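Local atomic coordinates of PTS system glucose-specific EIIA component (Mycoplasma capricolum, PDB entry 2GPR), a protein that probably accepts a phosphoryl group from phospho-HPr on a histidine and passes it to the EIIB domain during glucose uptake by the sugar phosphotransferase system. Residues V10-L21 and G37-H48. Numbering follows the deposited sequence.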
ATOM      1  N   VAL A  10       1.724  -7.268   7.666  1.00 24.82           N
ATOM      2  CA  VAL A  10       1.393  -6.068   6.945  1.00 23.04           C
ATOM      3  C   VAL A  10       0.155  -5.421   7.499  1.00 22.96           C
ATOM      4  O   VAL A  10      -0.773  -6.122   7.722  1.00 25.03           O
ATOM      5  CB  VAL A  10       1.614  -6.086   5.402  1.00 23.34           C
ATOM      6  CG1 VAL A  10       2.574  -7.172   4.924  1.00 19.09           C
ATOM      7  CG2 VAL A  10       0.383  -5.978   4.527  1.00 25.72           C
ATOM      8  N   LEU A  11       0.168  -4.106   7.825  1.00 22.26           N
ATOM      9  CA  LEU A  11      -1.031  -3.424   8.381  1.00 20.68           C
ATOM     10  C   LEU A  11      -1.919  -2.739   7.319  1.00 26.50           C
ATOM     11  O   LEU A  11      -1.562  -2.553   6.152  1.00 33.08           O
ATOM     12  CB  LEU A  11      -0.746  -2.411   9.541  1.00 15.28           C
ATOM     13  CG  LEU A  11       0.323  -2.780  10.575  1.00 12.06           C
ATOM     14  CD1 LEU A  11       0.369  -1.744  11.678  1.00  9.49           C
ATOM     15  CD2 LEU A  11       0.126  -4.162  11.183  1.00 12.66           C
ATOM     16  N   ALA A  12      -3.094  -2.333   7.715  1.00 24.89           N
ATOM     17  CA  ALA A  12      -3.914  -1.588   6.815  1.00 25.37           C
ATOM     18  C   ALA A  12      -3.537  -0.106   6.955  1.00 27.75           C
ATOM     19  O   ALA A  12      -3.495   0.403   8.064  1.00 30.01           O
ATOM     20  CB  ALA A  12      -5.350  -1.806   7.191  1.00 26.62           C
ATOM     21  N   PRO A  13      -3.189   0.573   5.839  1.00 27.00           N
ATOM     22  CA  PRO A  13      -2.790   2.002   5.806  1.00 22.22           C
ATOM     23  C   PRO A  13      -3.949   3.022   5.920  1.00 19.57           C
ATOM     24  O   PRO A  13      -3.763   4.207   6.197  1.00 15.28           O
ATOM     25  CB  PRO A  13      -2.136   2.198   4.464  1.00 21.40           C
ATOM     26  CG  PRO A  13      -2.498   0.999   3.613  1.00 22.66           C
ATOM     27  CD  PRO A  13      -2.848  -0.114   4.562  1.00 26.23           C
ATOM     28  N   CYS A  14      -5.169   2.555   5.694  1.00 20.22           N
ATOM     29  CA  CYS A  14      -6.339   3.361   5.885  1.00 22.40           C
ATOM     30  C   CYS A  14      -7.530   2.494   6.333  1.00 26.92           C
ATOM     31  O   CYS A  14      -7.450   1.248   6.494  1.00 26.92           O
ATOM     32  CB  CYS A  14      -6.700   4.172   4.665  1.00 22.86           C
ATOM     33  SG  CYS A  14      -7.039   3.090   3.301  1.00 24.29           S
ATOM     34  N   ASP A  15      -8.628   3.145   6.585  1.00 27.99           N
ATOM     35  CA  ASP A  15      -9.757   2.387   6.963  1.00 32.06           C
ATOM     36  C   ASP A  15     -10.407   1.951   5.664  1.00 33.74           C
ATOM     37  O   ASP A  15     -10.192   2.589   4.650  1.00 35.67           O
ATOM     38  CB  ASP A  15     -10.700   3.208   7.897  1.00 34.98           C
ATOM     39  CG  ASP A  15     -10.285   3.265   9.374  1.00 37.61           C
ATOM     40  OD1 ASP A  15      -9.127   2.680   9.673  1.00 35.82           O
ATOM     41  OD2 ASP A  15     -10.999   3.773  10.226  1.00 40.22           O
ATOM     42  N   GLY A  16     -11.145   0.835   5.662  1.00 33.79           N
ATOM     43  CA  GLY A  16     -11.821   0.360   4.441  1.00 31.96           C
ATOM     44  C   GLY A  16     -11.874  -1.159   4.334  1.00 30.63           C
ATOM     45  O   GLY A  16     -11.726  -1.876   5.324  1.00 30.22           O
ATOM     46  N   THR A  17     -12.074  -1.642   3.107  1.00 28.50           N
ATOM     47  CA  THR A  17     -12.157  -3.055   2.870  1.00 26.40           C
ATOM     48  C   THR A  17     -10.987  -3.574   2.081  1.00 25.83           C
ATOM     49  O   THR A  17     -10.699  -3.097   0.993  1.00 26.19           O
ATOM     50  CB  THR A  17     -13.382  -3.322   1.996  1.00 27.46           C
ATOM     51  OG1 THR A  17     -14.421  -2.485   2.406  1.00 30.36           O
ATOM     52  CG2 THR A  17     -13.790  -4.797   2.004  1.00 25.71           C
ATOM     53  N   ILE A  18     -10.378  -4.626   2.559  1.00 25.29           N
ATOM     54  CA  ILE A  18      -9.378  -5.266   1.773  1.00 24.58           C
ATOM     55  C   ILE A  18     -10.156  -6.056   0.726  1.00 25.30           C
ATOM     56  O   ILE A  18     -11.166  -6.671   1.048  1.00 26.67           O
ATOM     57  CB  ILE A  18      -8.459  -6.144   2.609  1.00 25.10           C
ATOM     58  CG1 ILE A  18      -7.741  -5.270   3.661  1.00 29.39           C
ATOM     59  CG2 ILE A  18      -7.444  -6.882   1.718  1.00 22.59           C
ATOM     60  CD1 ILE A  18      -6.901  -4.132   3.044  1.00 30.50           C
ATOM     61  N   ILE A  19      -9.783  -5.908  -0.532  1.00 25.05           N
ATOM     62  CA  ILE A  19     -10.407  -6.591  -1.643  1.00 23.02           C
ATOM     63  C   ILE A  19      -9.233  -7.236  -2.351  1.00 23.37           C
ATOM     64  O   ILE A  19      -8.107  -6.977  -1.950  1.00 24.14           O
ATOM     65  CB  ILE A  19     -11.152  -5.594  -2.566  1.00 23.97           C
ATOM     66  CG1 ILE A  19     -10.163  -4.655  -3.282  1.00 24.08           C
ATOM     67  CG2 ILE A  19     -12.088  -4.707  -1.760  1.00 23.73           C
ATOM     68  CD1 ILE A  19     -10.759  -3.276  -3.505  1.00 23.36           C
ATOM     69  N   THR A  20      -9.472  -8.034  -3.397  1.00 22.24           N
ATOM     70  CA  THR A  20      -8.404  -8.713  -4.137  1.00 21.51           C
ATOM     71  C   THR A  20      -7.942  -7.893  -5.303  1.00 21.64           C
ATOM     72  O   THR A  20      -8.587  -6.898  -5.652  1.00 23.24           O
ATOM     73  CB  THR A  20      -8.796 -10.141  -4.610  1.00 20.66           C
ATOM     74  OG1 THR A  20      -9.969 -10.115  -5.423  1.00 24.37           O
ATOM     75  CG2 THR A  20      -9.009 -11.083  -3.428  1.00 15.63           C
ATOM     76  N   LEU A  21      -6.819  -8.314  -5.889  1.00 19.70           N
ATOM     77  CA  LEU A  21      -6.266  -7.619  -7.020  1.00 22.20           C
ATOM     78  C   LEU A  21      -7.154  -7.842  -8.235  1.00 24.44           C
ATOM     79  O   LEU A  21      -7.227  -7.064  -9.199  1.00 21.80           O
ATOM     80  CB  LEU A  21      -4.834  -8.066  -7.347  1.00 23.58           C
ATOM     81  CG  LEU A  21      -3.757  -7.489  -6.423  1.00 25.07           C
ATOM     82  CD1 LEU A  21      -2.398  -7.968  -6.916  1.00 26.08           C
ATOM     83  CD2 LEU A  21      -3.787  -5.947  -6.361  1.00 23.66           C
ATOM     84  N   GLY A  37      -0.237  -9.392  -3.973  1.00 28.45           N
ATOM     85  CA  GLY A  37      -0.698  -8.646  -2.778  1.00 26.72           C
ATOM     86  C   GLY A  37      -2.191  -8.458  -2.821  1.00 23.68           C
ATOM     87  O   GLY A  37      -2.911  -9.302  -3.293  1.00 25.37           O
ATOM     88  N   PHE A  38      -2.657  -7.322  -2.413  1.00 20.49           N
ATOM     89  CA  PHE A  38      -4.088  -7.060  -2.433  1.00 17.32           C
ATOM     90  C   PHE A  38      -4.409  -5.551  -2.611  1.00 22.14           C
ATOM     91  O   PHE A  38      -3.600  -4.784  -3.085  1.00 25.71           O
ATOM     92  CB  PHE A  38      -4.718  -7.583  -1.194  1.00 10.71           C
ATOM     93  CG  PHE A  38      -3.922  -7.078  -0.033  1.00 11.00           C
ATOM     94  CD1 PHE A  38      -2.754  -7.722   0.360  1.00 10.81           C
ATOM     95  CD2 PHE A  38      -4.294  -5.921   0.640  1.00 13.12           C
ATOM     96  CE1 PHE A  38      -1.972  -7.259   1.410  1.00 12.10           C
ATOM     97  CE2 PHE A  38      -3.528  -5.438   1.707  1.00 15.15           C
ATOM     98  CZ  PHE A  38      -2.361  -6.101   2.084  1.00 13.08           C
ATOM     99  N   ALA A  39      -5.606  -5.122  -2.267  1.00 22.34           N
ATOM    100  CA  ALA A  39      -5.974  -3.732  -2.432  1.00 21.17           C
ATOM    101  C   ALA A  39      -6.903  -3.247  -1.317  1.00 21.88           C
ATOM    102  O   ALA A  39      -7.282  -3.947  -0.394  1.00 22.26           O
ATOM    103  CB  ALA A  39      -6.567  -3.459  -3.819  1.00 19.96           C
ATOM    104  N   ILE A  40      -7.228  -2.027  -1.401  1.00 23.24           N
ATOM    105  CA  ILE A  40      -8.009  -1.468  -0.407  1.00 27.48           C
ATOM    106  C   ILE A  40      -8.907  -0.413  -0.964  1.00 32.25           C
ATOM    107  O   ILE A  40      -8.526   0.369  -1.839  1.00 29.90           O
ATOM    108  CB  ILE A  40      -7.187  -1.033   0.850  1.00 30.49           C
ATOM    109  CG1 ILE A  40      -8.092  -0.915   2.106  1.00 34.71           C
ATOM    110  CG2 ILE A  40      -6.381   0.264   0.665  1.00 28.12           C
ATOM    111  CD1 ILE A  40      -7.313  -0.722   3.422  1.00 35.78           C
ATOM    112  N   ASN A  41     -10.164  -0.506  -0.489  1.00 38.34           N
ATOM    113  CA  ASN A  41     -11.209   0.460  -0.712  1.00 36.68           C
ATOM    114  C   ASN A  41     -11.129   1.446   0.450  1.00 33.03           C
ATOM    115  O   ASN A  41     -11.666   1.175   1.568  1.00 33.98           O
ATOM    116  CB  ASN A  41     -12.579  -0.176  -0.773  1.00 37.92           C
ATOM    117  CG  ASN A  41     -13.223   0.281  -2.011  1.00 41.55           C
ATOM    118  OD1 ASN A  41     -13.151   1.476  -2.333  1.00 42.91           O
ATOM    119  ND2 ASN A  41     -13.594  -0.687  -2.842  1.00 44.32           N
ATOM    120  N   PRO A  42     -10.381   2.543   0.203  1.00 28.60           N
ATOM    121  CA  PRO A  42     -10.176   3.548   1.200  1.00 29.22           C
ATOM    122  C   PRO A  42     -11.484   4.182   1.671  1.00 29.17           C
ATOM    123  O   PRO A  42     -12.246   4.747   0.899  1.00 26.89           O
ATOM    124  CB  PRO A  42      -9.275   4.636   0.590  1.00 30.06           C
ATOM    125  CG  PRO A  42      -9.187   4.341  -0.894  1.00 30.25           C
ATOM    126  CD  PRO A  42      -9.880   3.004  -1.117  1.00 29.38           C
ATOM    127  N   LYS A  43     -11.710   4.060   2.961  1.00 31.42           N
ATOM    128  CA  LYS A  43     -12.814   4.675   3.617  1.00 33.74           C
ATOM    129  C   LYS A  43     -12.339   5.976   4.166  1.00 36.17           C
ATOM    130  O   LYS A  43     -13.102   6.942   4.170  1.00 41.60           O
ATOM    131  CB  LYS A  43     -13.351   3.872   4.766  1.00 35.36           C
ATOM    132  CG  LYS A  43     -14.101   2.639   4.345  1.00 39.59           C
ATOM    133  CD  LYS A  43     -14.722   1.975   5.562  1.00 44.62           C
ATOM    134  CE  LYS A  43     -15.215   0.561   5.306  1.00 45.86           C
ATOM    135  NZ  LYS A  43     -16.517   0.547   4.625  1.00 45.19           N
ATOM    136  N   SER A  44     -11.092   5.973   4.691  1.00 34.19           N
ATOM    137  CA  SER A  44     -10.452   7.171   5.277  1.00 34.81           C
ATOM    138  C   SER A  44      -9.512   7.902   4.303  1.00 32.04           C
ATOM    139  O   SER A  44      -9.308   7.473   3.199  1.00 31.98           O
ATOM    140  CB  SER A  44      -9.808   6.946   6.644  1.00 37.64           C
ATOM    141  OG  SER A  44      -8.653   6.133   6.521  1.00 42.07           O
ATOM    142  N   ASN A  45      -8.948   9.023   4.712  1.00 29.94           N
ATOM    143  CA  ASN A  45      -8.094   9.748   3.813  1.00 31.41           C
ATOM    144  C   ASN A  45      -6.640   9.509   4.042  1.00 32.82           C
ATOM    145  O   ASN A  45      -5.827   9.480   3.088  1.00 35.75           O
ATOM    146  CB  ASN A  45      -8.375  11.229   3.904  1.00 33.51           C
ATOM    147  CG  ASN A  45      -9.854  11.442   4.002  1.00 36.23           C
ATOM    148  OD1 ASN A  45     -10.371  11.462   5.134  1.00 41.89           O
ATOM    149  ND2 ASN A  45     -10.566  11.354   2.854  1.00 31.55           N
ATOM    150  N   ASP A  46      -6.331   9.331   5.308  1.00 29.75           N
ATOM    151  CA  ASP A  46      -4.983   9.069   5.733  1.00 30.58           C
ATOM    152  C   ASP A  46      -4.458   7.672   5.353  1.00 32.00           C
ATOM    153  O   ASP A  46      -5.069   6.639   5.588  1.00 35.89           O
ATOM    154  CB  ASP A  46      -4.760   9.473   7.180  1.00 31.46           C
ATOM    155  CG  ASP A  46      -5.433  10.818   7.486  1.00 34.94           C
ATOM    156  OD1 ASP A  46      -5.344  11.684   6.498  1.00 36.66           O
ATOM    157  OD2 ASP A  46      -5.973  11.093   8.555  1.00 34.67           O
ATOM    158  N   PHE A  47      -3.345   7.659   4.662  1.00 26.83           N
ATOM    159  CA  PHE A  47      -2.744   6.440   4.302  1.00 21.25           C
ATOM    160  C   PHE A  47      -1.495   6.368   5.128  1.00 23.44           C
ATOM    161  O   PHE A  47      -0.783   7.378   5.230  1.00 23.14           O
ATOM    162  CB  PHE A  47      -2.465   6.363   2.812  1.00 18.38           C
ATOM    163  CG  PHE A  47      -3.703   6.181   2.002  1.00 13.06           C
ATOM    164  CD1 PHE A  47      -4.606   7.231   1.867  1.00 12.29           C
ATOM    165  CD2 PHE A  47      -3.962   4.965   1.367  1.00 10.99           C
ATOM    166  CE1 PHE A  47      -5.765   7.050   1.121  1.00 13.36           C
ATOM    167  CE2 PHE A  47      -5.125   4.760   0.623  1.00  8.34           C
ATOM    168  CZ  PHE A  47      -6.046   5.804   0.549  1.00 11.50           C
ATOM    169  N   HIS A  48      -1.293   5.207   5.799  1.00 22.88           N
ATOM    170  CA  HIS A  48      -0.191   5.022   6.705  1.00 20.66           C
ATOM    171  C   HIS A  48       0.707   3.951   6.198  1.00 20.44           C
ATOM    172  O   HIS A  48       0.305   3.158   5.409  1.00 23.00           O
ATOM    173  CB  HIS A  48      -0.687   4.613   8.115  1.00 24.75           C
ATOM    174  CG  HIS A  48      -1.371   5.707   8.875  1.00 27.65           C
ATOM    175  ND1 HIS A  48      -2.702   6.005   8.669  1.00 30.19           N
ATOM    176  CD2 HIS A  48      -0.889   6.606   9.776  1.00 28.27           C
ATOM    177  CE1 HIS A  48      -3.001   7.047   9.461  1.00 30.37           C
ATOM    178  NE2 HIS A  48      -1.932   7.427  10.140  1.00 28.79           N
TER
HETATM  179  O   HOH W   1      -5.458 -10.450  -4.470  1.00 35.69           O
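Cys14 stands over the ring of Phe47 where the loop after strand 8-11 meets strand 46-48. Its CB lies 4.3 Å from the ring centroid, almost on the normal, in a CH-pi contact. SG, placed between the backbone N and the carbonyl carbon (chi1 61°), sits obliquely to the ring 3.7 Å from Phe47 CE2, and also touches Pro42 CB and Ile40 CD1. Next to it, Pro13 O takes two bonds from His48, one from the backbone N and one from ND1 at 3.2 Å. Pro13 O lies close to the imidazole plane, while ND1 sits above the plane of the Pro13 carbonyl; the two bonds together probably limit rotation of the ring. Ser44, whose side chain points toward segment 10-21, accepts at OG an almost straight bond from Asp15 N (3.0 Å).

Farther along the chain, strands 16-19 and 36-42 run antiparallel, with paired backbone bonds between Thr17 and Asn41 and between Ile19 and Ala39. On the face carrying Ile18 and Ile40, Ile18 directs CG2 obliquely at the Phe38 ring, 3.5 Å from CD2, while its CD1 meets Ile40 CD1. Val10 CG2 approaches the ring's edge in plane, 3.7 Å from Phe38 CZ. On the face carrying Thr17 and Asn41, Ile19 CG1 packs on Ala39 CB. The aliphatic chain of Lys43 lies across Gly16, with Lys43 CG 3.2 Å from Gly16 CA, and carries NZ to a salt bridge with Glu143. In this antiparallel pair of the EIIA-Glc beta-sheet fold, 16-19 forms one edge of the main sheet and 36-42 joins it to 124-130; the side chain of Phe47 lies about 9 Å from that of His78, the probable phosphorylation site.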